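PDB 5N4B: dual function macrocyclase-peptidase POPB from Galerina marginata, which cleaves toxin precursor peptides on the C-terminal side of proline and macrocyclises the released intermediate in the biosynthesis of amanitin toxins. Local coordinates for residues L362-C367 / A406-R411; T429-D434 / Q441-L446; C367-Y372 / K413-F418. The protein carries 1 engineered substitution. All coordinates share one frame; numbering follows the deposited sequence.

Contact 1: L362-C367 / A406-R411; sequences LAQVNC and ASIANR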
# COMPACT_ATOMS: atom_id res chain seq x y z
N LEU A 362 -8.71 6.90 15.46
CA LEU A 362 -9.15 7.94 14.55
C LEU A 362 -8.28 7.84 13.30
O LEU A 362 -7.07 8.14 13.35
CB LEU A 362 -9.03 9.30 15.21
CG LEU A 362 -9.41 10.50 14.33
CD1 LEU A 362 -10.90 10.44 13.97
CD2 LEU A 362 -9.05 11.79 14.99
N ALA A 363 -8.86 7.39 12.21
CA ALA A 363 -8.11 7.05 10.99
C ALA A 363 -8.02 8.18 9.99
O ALA A 363 -7.01 8.28 9.28
CB ALA A 363 -8.77 5.85 10.31
N GLN A 364 -9.05 9.01 9.89
CA GLN A 364 -9.09 10.09 8.91
C GLN A 364 -10.05 11.17 9.39
O GLN A 364 -11.11 10.85 9.94
CB GLN A 364 -9.58 9.53 7.56
CG GLN A 364 -9.45 10.53 6.41
CD GLN A 364 -10.02 10.08 5.07
OE1 GLN A 364 -10.65 9.04 4.93
NE2 GLN A 364 -9.90 10.95 4.10
N VAL A 365 -9.72 12.44 9.14
CA VAL A 365 -10.62 13.56 9.41
C VAL A 365 -10.46 14.54 8.28
O VAL A 365 -9.33 14.99 8.01
CB VAL A 365 -10.34 14.29 10.75
CG1 VAL A 365 -11.35 15.40 10.96
CG2 VAL A 365 -10.44 13.37 11.94
N ASN A 366 -11.58 14.92 7.66
CA ASN A 366 -11.63 15.94 6.60
C ASN A 366 -12.58 17.06 7.01
O ASN A 366 -13.64 16.82 7.59
CB ASN A 366 -12.11 15.38 5.29
CG ASN A 366 -11.14 14.42 4.65
OD1 ASN A 366 -10.23 13.83 5.27
ND2 ASN A 366 -11.32 14.23 3.36
N CYS A 367 -12.22 18.30 6.72
CA CYS A 367 -13.16 19.39 6.87
C CYS A 367 -14.03 19.46 5.62
O CYS A 367 -13.51 19.36 4.50
CB CYS A 367 -12.38 20.68 7.04
SG CYS A 367 -13.37 22.18 7.26
N ALA A 406 -13.59 2.34 4.94
CA ALA A 406 -14.16 3.55 4.38
C ALA A 406 -13.10 4.64 4.21
O ALA A 406 -12.14 4.72 4.98
CB ALA A 406 -15.23 4.07 5.28
N SER A 407 -13.28 5.48 3.21
CA SER A 407 -12.47 6.68 3.03
C SER A 407 -13.36 7.85 2.61
O SER A 407 -14.45 7.65 2.07
CB SER A 407 -11.48 6.52 1.90
OG SER A 407 -10.71 5.38 2.05
N ILE A 408 -12.89 9.07 2.93
CA ILE A 408 -13.61 10.31 2.62
C ILE A 408 -12.94 10.94 1.44
O ILE A 408 -11.71 11.00 1.40
CB ILE A 408 -13.60 11.29 3.80
CG1 ILE A 408 -14.02 10.64 5.11
CG2 ILE A 408 -14.49 12.51 3.49
CD1 ILE A 408 -13.56 11.42 6.31
N ALA A 409 -13.72 11.51 0.54
CA ALA A 409 -13.24 12.31 -0.59
C ALA A 409 -14.06 13.59 -0.66
O ALA A 409 -15.30 13.55 -0.75
CB ALA A 409 -13.42 11.54 -1.89
N ASN A 410 -13.38 14.72 -0.66
CA ASN A 410 -14.08 15.99 -0.71
C ASN A 410 -13.11 17.13 -0.96
O ASN A 410 -11.88 16.99 -0.90
CB ASN A 410 -14.89 16.25 0.55
CG ASN A 410 -14.07 16.73 1.70
OD1 ASN A 410 -13.05 16.17 2.04
ND2 ASN A 410 -14.51 17.81 2.30
N ARG A 411 -13.71 18.30 -1.16
CA ARG A 411 -13.04 19.59 -1.17
C ARG A 411 -13.76 20.45 -0.15
O ARG A 411 -14.97 20.65 -0.24
CB ARG A 411 -13.06 20.22 -2.58
CG ARG A 411 -12.39 19.32 -3.62
CD ARG A 411 -12.42 19.98 -5.02
NE ARG A 411 -11.54 21.14 -5.04
CZ ARG A 411 -11.66 22.14 -5.89
NH1 ARG A 411 -12.58 22.14 -6.82
NH2 ARG A 411 -10.84 23.17 -5.78
O HOH W 1 -10.20 6.31 6.02
O HOH W 2 -9.15 13.12 1.66

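Contact 2: T429-D434 / Q441-L446; sequences TIARYD and QRFSIL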
# COMPACT_ATOMS: atom_id res chain seq x y z
N THR A 429 -18.92 0.85 -3.03
CA THR A 429 -20.06 1.74 -2.99
C THR A 429 -19.55 3.16 -2.81
O THR A 429 -18.64 3.42 -2.00
CB THR A 429 -20.95 1.36 -1.84
OG1 THR A 429 -21.48 0.05 -2.13
CG2 THR A 429 -22.11 2.35 -1.65
N ILE A 430 -20.13 4.10 -3.56
CA ILE A 430 -19.80 5.52 -3.42
C ILE A 430 -21.05 6.19 -2.88
O ILE A 430 -22.10 6.18 -3.54
CB ILE A 430 -19.36 6.15 -4.75
CG1 ILE A 430 -18.14 5.41 -5.34
CG2 ILE A 430 -19.10 7.63 -4.55
CD1 ILE A 430 -17.95 5.53 -6.78
N ALA A 431 -20.96 6.73 -1.66
CA ALA A 431 -22.05 7.45 -1.03
C ALA A 431 -21.77 8.94 -1.08
O ALA A 431 -20.62 9.37 -1.15
CB ALA A 431 -22.21 7.02 0.42
N ARG A 432 -22.86 9.72 -1.10
CA ARG A 432 -22.80 11.17 -1.19
C ARG A 432 -23.57 11.77 -0.03
O ARG A 432 -24.69 11.35 0.26
CB ARG A 432 -23.41 11.66 -2.50
CG ARG A 432 -23.36 13.18 -2.71
CD ARG A 432 -23.72 13.60 -4.16
NE ARG A 432 -25.09 13.22 -4.43
CZ ARG A 432 -26.13 14.05 -4.47
NH1 ARG A 432 -25.98 15.37 -4.34
NH2 ARG A 432 -27.33 13.54 -4.68
N TYR A 433 -23.00 12.82 0.54
CA TYR A 433 -23.66 13.64 1.54
C TYR A 433 -23.77 15.05 0.97
O TYR A 433 -22.75 15.67 0.65
CB TYR A 433 -22.90 13.65 2.86
CG TYR A 433 -23.66 14.31 4.00
CD1 TYR A 433 -23.64 15.68 4.15
CD2 TYR A 433 -24.40 13.56 4.89
CE1 TYR A 433 -24.35 16.32 5.16
CE2 TYR A 433 -25.12 14.20 5.93
CZ TYR A 433 -25.07 15.55 6.04
OH TYR A 433 -25.77 16.16 7.05
N ASP A 434 -25.01 15.55 0.85
CA ASP A 434 -25.28 16.85 0.23
C ASP A 434 -25.88 17.77 1.29
O ASP A 434 -27.04 17.60 1.67
CB ASP A 434 -26.26 16.63 -0.92
CG ASP A 434 -26.70 17.92 -1.60
OD1 ASP A 434 -26.18 18.99 -1.25
OD2 ASP A 434 -27.56 17.80 -2.51
N GLN A 441 -32.67 13.96 3.92
CA GLN A 441 -32.44 13.49 2.57
C GLN A 441 -31.01 13.78 2.13
O GLN A 441 -30.75 13.81 0.92
CB GLN A 441 -33.37 14.18 1.57
CG GLN A 441 -34.83 13.85 1.82
CD GLN A 441 -35.75 14.54 0.83
OE1 GLN A 441 -36.25 15.63 1.07
NE2 GLN A 441 -36.00 13.87 -0.28
N ARG A 442 -30.12 14.01 3.08
CA ARG A 442 -28.77 14.44 2.72
C ARG A 442 -27.86 13.31 2.29
O ARG A 442 -26.94 13.55 1.50
CB ARG A 442 -28.15 15.24 3.86
CG ARG A 442 -28.92 16.51 4.12
CD ARG A 442 -28.18 17.28 5.10
NE ARG A 442 -28.71 18.60 5.36
CZ ARG A 442 -28.15 19.39 6.28
NH1 ARG A 442 -27.07 18.96 6.97
NH2 ARG A 442 -28.65 20.59 6.49
N PHE A 443 -28.07 12.11 2.79
CA PHE A 443 -27.21 10.98 2.50
C PHE A 443 -27.83 10.09 1.44
O PHE A 443 -29.02 9.73 1.53
CB PHE A 443 -26.98 10.17 3.77
CG PHE A 443 -25.96 9.08 3.64
CD1 PHE A 443 -24.61 9.37 3.68
CD2 PHE A 443 -26.35 7.77 3.47
CE1 PHE A 443 -23.65 8.35 3.57
CE2 PHE A 443 -25.37 6.75 3.36
CZ PHE A 443 -24.03 7.09 3.44
N SER A 444 -27.06 9.74 0.41
CA SER A 444 -27.56 8.89 -0.65
C SER A 444 -26.43 8.02 -1.20
O SER A 444 -25.25 8.26 -0.95
CB SER A 444 -28.14 9.70 -1.81
OG SER A 444 -27.19 10.47 -2.49
N ILE A 445 -26.80 7.02 -2.00
CA ILE A 445 -25.85 6.18 -2.69
C ILE A 445 -25.75 6.70 -4.11
O ILE A 445 -26.75 6.76 -4.85
CB ILE A 445 -26.27 4.71 -2.64
CG1 ILE A 445 -26.38 4.21 -1.23
CG2 ILE A 445 -25.24 3.92 -3.42
CD1 ILE A 445 -25.19 4.44 -0.36
N LEU A 446 -24.55 7.12 -4.50
CA LEU A 446 -24.29 7.60 -5.85
C LEU A 446 -24.14 6.45 -6.83
O LEU A 446 -24.74 6.46 -7.90
CB LEU A 446 -23.02 8.45 -5.86
CG LEU A 446 -22.70 9.06 -7.22
CD1 LEU A 446 -23.57 10.34 -7.52
CD2 LEU A 446 -21.21 9.41 -7.36
O HOH W 3 -25.87 10.44 -4.90
O HOH W 4 -29.39 11.12 -4.82

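Contact 3: C367-Y372 / K413-F418; sequences CANEEY and KQTHFF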
# COMPACT_ATOMS: atom_id res chain seq x y z
N CYS A 367 -12.22 18.30 6.72
CA CYS A 367 -13.16 19.39 6.87
C CYS A 367 -14.03 19.46 5.62
O CYS A 367 -13.51 19.36 4.50
CB CYS A 367 -12.38 20.68 7.04
SG CYS A 367 -13.37 22.18 7.26
N ALA A 368 -15.32 19.64 5.82
CA ALA A 368 -16.30 19.63 4.75
C ALA A 368 -17.25 20.80 4.91
O ALA A 368 -17.62 21.20 6.03
CB ALA A 368 -17.11 18.34 4.75
N ASN A 369 -17.68 21.34 3.78
CA ASN A 369 -18.66 22.44 3.78
C ASN A 369 -18.19 23.55 4.71
O ASN A 369 -18.96 24.08 5.53
CB ASN A 369 -20.07 21.97 4.15
CG ASN A 369 -21.14 23.02 3.92
OD1 ASN A 369 -21.01 23.87 3.03
ND2 ASN A 369 -22.22 22.96 4.72
N GLU A 370 -16.91 23.87 4.59
CA GLU A 370 -16.21 24.95 5.28
C GLU A 370 -16.01 24.79 6.78
O GLU A 370 -14.96 25.19 7.28
CB GLU A 370 -16.85 26.32 5.03
CG GLU A 370 -16.76 26.80 3.56
CD GLU A 370 -15.35 27.20 3.05
OE1 GLU A 370 -14.30 26.84 3.63
OE2 GLU A 370 -15.29 27.89 1.99
N GLU A 371 -16.99 24.22 7.50
CA GLU A 371 -16.96 24.28 8.96
C GLU A 371 -17.21 22.95 9.65
O GLU A 371 -17.08 22.88 10.88
CB GLU A 371 -17.97 25.31 9.47
CG GLU A 371 -19.39 25.02 9.21
CD GLU A 371 -20.30 26.03 9.92
OE1 GLU A 371 -20.17 27.25 9.62
OE2 GLU A 371 -21.10 25.61 10.80
N TYR A 372 -17.62 21.92 8.93
CA TYR A 372 -17.93 20.62 9.50
C TYR A 372 -16.71 19.71 9.37
O TYR A 372 -15.77 19.96 8.62
CB TYR A 372 -19.11 19.96 8.79
CG TYR A 372 -20.44 20.63 8.95
CD1 TYR A 372 -20.76 21.75 8.22
CD2 TYR A 372 -21.36 20.13 9.84
CE1 TYR A 372 -22.02 22.37 8.38
CE2 TYR A 372 -22.61 20.72 10.01
CZ TYR A 372 -22.93 21.85 9.28
OH TYR A 372 -24.17 22.47 9.41
N LYS A 413 -14.30 23.56 0.52
CA LYS A 413 -15.19 24.66 0.22
C LYS A 413 -16.56 24.24 -0.32
O LYS A 413 -17.47 25.07 -0.39
CB LYS A 413 -14.51 25.65 -0.73
CG LYS A 413 -14.38 25.15 -2.16
CD LYS A 413 -13.55 26.11 -2.99
CE LYS A 413 -13.33 25.60 -4.39
NZ LYS A 413 -12.46 26.60 -5.12
N GLN A 414 -16.71 22.99 -0.74
CA GLN A 414 -17.90 22.54 -1.41
C GLN A 414 -18.96 22.07 -0.42
O GLN A 414 -18.67 21.79 0.75
CB GLN A 414 -17.54 21.43 -2.41
CG GLN A 414 -16.66 21.95 -3.50
CD GLN A 414 -16.20 20.89 -4.49
OE1 GLN A 414 -16.16 19.72 -4.23
NE2 GLN A 414 -15.78 21.37 -5.66
N THR A 415 -20.19 21.97 -0.91
CA THR A 415 -21.33 21.63 -0.09
C THR A 415 -21.68 20.15 -0.07
O THR A 415 -22.79 19.80 0.31
CB THR A 415 -22.57 22.39 -0.54
OG1 THR A 415 -22.82 22.09 -1.92
CG2 THR A 415 -22.36 23.92 -0.33
N HIS A 416 -20.75 19.29 -0.49
CA HIS A 416 -20.95 17.84 -0.48
C HIS A 416 -19.63 17.19 -0.09
O HIS A 416 -18.57 17.78 -0.13
CB HIS A 416 -21.40 17.30 -1.86
CG HIS A 416 -20.35 17.42 -2.90
ND1 HIS A 416 -20.19 18.55 -3.67
CD2 HIS A 416 -19.35 16.58 -3.24
CE1 HIS A 416 -19.14 18.38 -4.45
NE2 HIS A 416 -18.61 17.20 -4.20
N PHE A 417 -19.73 15.92 0.26
CA PHE A 417 -18.59 15.03 0.32
C PHE A 417 -19.03 13.64 -0.11
O PHE A 417 -20.22 13.32 -0.16
CB PHE A 417 -17.92 15.00 1.70
CG PHE A 417 -18.80 14.54 2.85
CD1 PHE A 417 -18.85 13.21 3.18
CD2 PHE A 417 -19.51 15.46 3.61
CE1 PHE A 417 -19.66 12.81 4.28
CE2 PHE A 417 -20.29 15.06 4.68
CZ PHE A 417 -20.36 13.74 4.99
N PHE A 418 -18.03 12.80 -0.41
CA PHE A 418 -18.26 11.41 -0.73
C PHE A 418 -17.56 10.49 0.26
O PHE A 418 -16.58 10.84 0.93
CB PHE A 418 -17.72 11.03 -2.13
CG PHE A 418 -18.37 11.78 -3.22
CD1 PHE A 418 -19.64 11.44 -3.65
CD2 PHE A 418 -17.73 12.87 -3.80
CE1 PHE A 418 -20.27 12.17 -4.63
CE2 PHE A 418 -18.39 13.58 -4.83
CZ PHE A 418 -19.63 13.24 -5.18
O HOH W 5 -16.84 19.44 1.44
O HOH W 6 -19.53 25.48 1.53
O HOH W 7 -17.20 27.76 0.15

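Contact 1: L362-C367 / A406-R411
Strands 362-367 and 406-409 run nearly parallel, with 18° between their directions, but their axes come no closer than 7.8 Å. Side chains span this gap in place of backbone pairing. Gln364, which with Ala363 forms a classic beta bulge facing Ile376, makes the main bridge. Its CG is anti to the backbone N (chi1 -171°) and the chain is extended beyond it, so the terminal amide arrives at the backbone of Ile408. Two bonds hold it there. Ile408 N donates to Gln364 OE1 over 3.0 Å, from above the carbonyl plane of the amide. Gln364 NE2 donates back to Ile408 O over 3.3 Å, on a lone pair of that carbonyl. The pair fixes the rotation of the amide. A water donates to both Gln364 OE1 and Ala406 O, so OE1 accepts twice.

The buried Ile408 side chain crosses Gln364 obliquely. Ile408 CG2 meets Asn366 ND2 tip to tip at 3.6 Å. Asn366 ND2 also donates to Asn410 OD1, 2.9 Å away and within the plane of both amides. The two asparagines slide past each other in opposite directions, with their amide planes 28° apart. Asn410 places its CG in the crowded position between the backbone N and carbonyl carbon. From there Asn410 ND2 donates to Cys367 O at 2.9 Å, in line with its own amide plane but above the plane of the acceptor. A weak bond from Gln364 NE2 to Asn366 OD1 ties the three amides into one run.

The bound peptide packs on Ser407, Ala409 and Arg411. Amide side chains here join the inner strands of two adjacent blades, beside the central channel of the seven-bladed beta-propeller characteristic of prolyl oligopeptidases.

Contact 2: T429-D434 / Q441-L446
Antiparallel strands 429-434 and 443-446 form a hairpin in which Arg432 and Ser444 are a hydrogen-bonded pair between two non-hydrogen-bonded pairs, Ala431 with Ile445 and Tyr433 with Phe443. The small Ala431 makes a dip in the face it shares with Tyr433. The ring of Phe443 leans over this dip, and Phe443 CZ touches Ala431 CB at 3.5 Å. Ile445, directly across from Ala431, also packs on it, with Ile445 CD1 4.0 Å from Ala431 CB and also against Thr429 CG2. Phe443 CD1 meets the edge of the Tyr433 ring.

Arg442 crosses Tyr433 obliquely. Arg442 CB lies over one face of the Tyr433 ring, 4.0 Å from its centroid, as a CH-pi contact. The chain then runs extended to the guanidinium, which stands 88° to the ring. Arg442 NH1 donates to Tyr433 OH at 3.1 Å, in the guanidinium plane. Glu439 and Ala437 hold the other nitrogens of this group.

On the opposite face Arg432 bends at chi3 (63°) and folds beside Ser444. A water accepts from Arg432 NE at 2.9 Å and also bonds Ser444 OG. Arg432 NH1 makes a salt bridge with Asp434 OD2 at 3.4 Å, while Asp434 OD1 bonds Thr436. Further along, Ile430 and Leu446 lie side by side, with Ile430 CG2 3.9 Å from Leu446 CD2.

Phe418 of strand 416-423 touches Ile430, Arg432 and Leu446, strand 84-90 touches Ile430 and Leu446, and Leu398 of strand 394-398 touches Tyr433 and Phe443.

Contact 3: C367-Y372 / K413-F418
Asn369 and Thr415 cross obliquely where two turns meet, one at 369-371 and the other leading into strand 416-418. Ala368 and Tyr372 exchange backbone hydrogen bonds and close the first turn. Asn369 has a positive phi (51°), and its CG is anti to the backbone N. Asn369 OD1 then lies 3.6 Å from Thr415 CG2, a methyl set anti to its own carbonyl carbon. The backbone presses close as well: Asn369 CA lies 3.1 Å from Gln414 O as a CA-H...O contact.

Glu370 and Lys413 lie side by side and point the same way. Glu370 bends at chi2 (-70°), which brings Glu370 OE2 to 3.6 Å from Lys413 CB. The charged ends do not pair with each other. Glu370 OE1 bonds Gln412 NE2, and Lys413 NZ forms a salt bridge with Asp92.

Waters carry the polar link between the turns. One donates to Asn369 OD1 and to Lys413 O. A second donates to Glu370 OE2 at 2.7 Å and to the same Lys413 O at 2.8 Å, so this carbonyl is gripped by two waters. A third accepts from Asn369 N and bonds His416 O.

Deeper in, Ala368 CB touches Phe417 CD2 at 3.9 Å, at an oblique angle to the ring. Phe417 holds CG in the crowded position between backbone N and carbonyl carbon. Val374 and Leu398 pack on it too, and its ring lies at about 10° to that of Tyr433.

The contact thus joins corresponding hairpin turns, each linking the first and second strands of its blade. Such water-bridged turn packing, with one apolar contact, Ala368 on Phe417, beside it, belongs here to the interface between two consecutive blades of the beta-propeller.

How the contacts relate
All three contacts lie in the beta-propeller domain, in its last two blades. Contacts 1 and 3 both cross from the blade that starts with strand 361-368 to the blade that starts with strand 405-409. They share Cys367, alternate along the chain and have centres 11 Å apart. Contact 2 comes later in the chain and stays within the last blade, pairing its third and fourth strands, 426-434 and 443-448. Its centre is 15 Å from contact 1, without touching it, and 13 Å from contact 3. Side-chain and water bridges between the two blades thus run on, through strand 416-423, into the backbone pairing of the last blade, away from the catalytic residues.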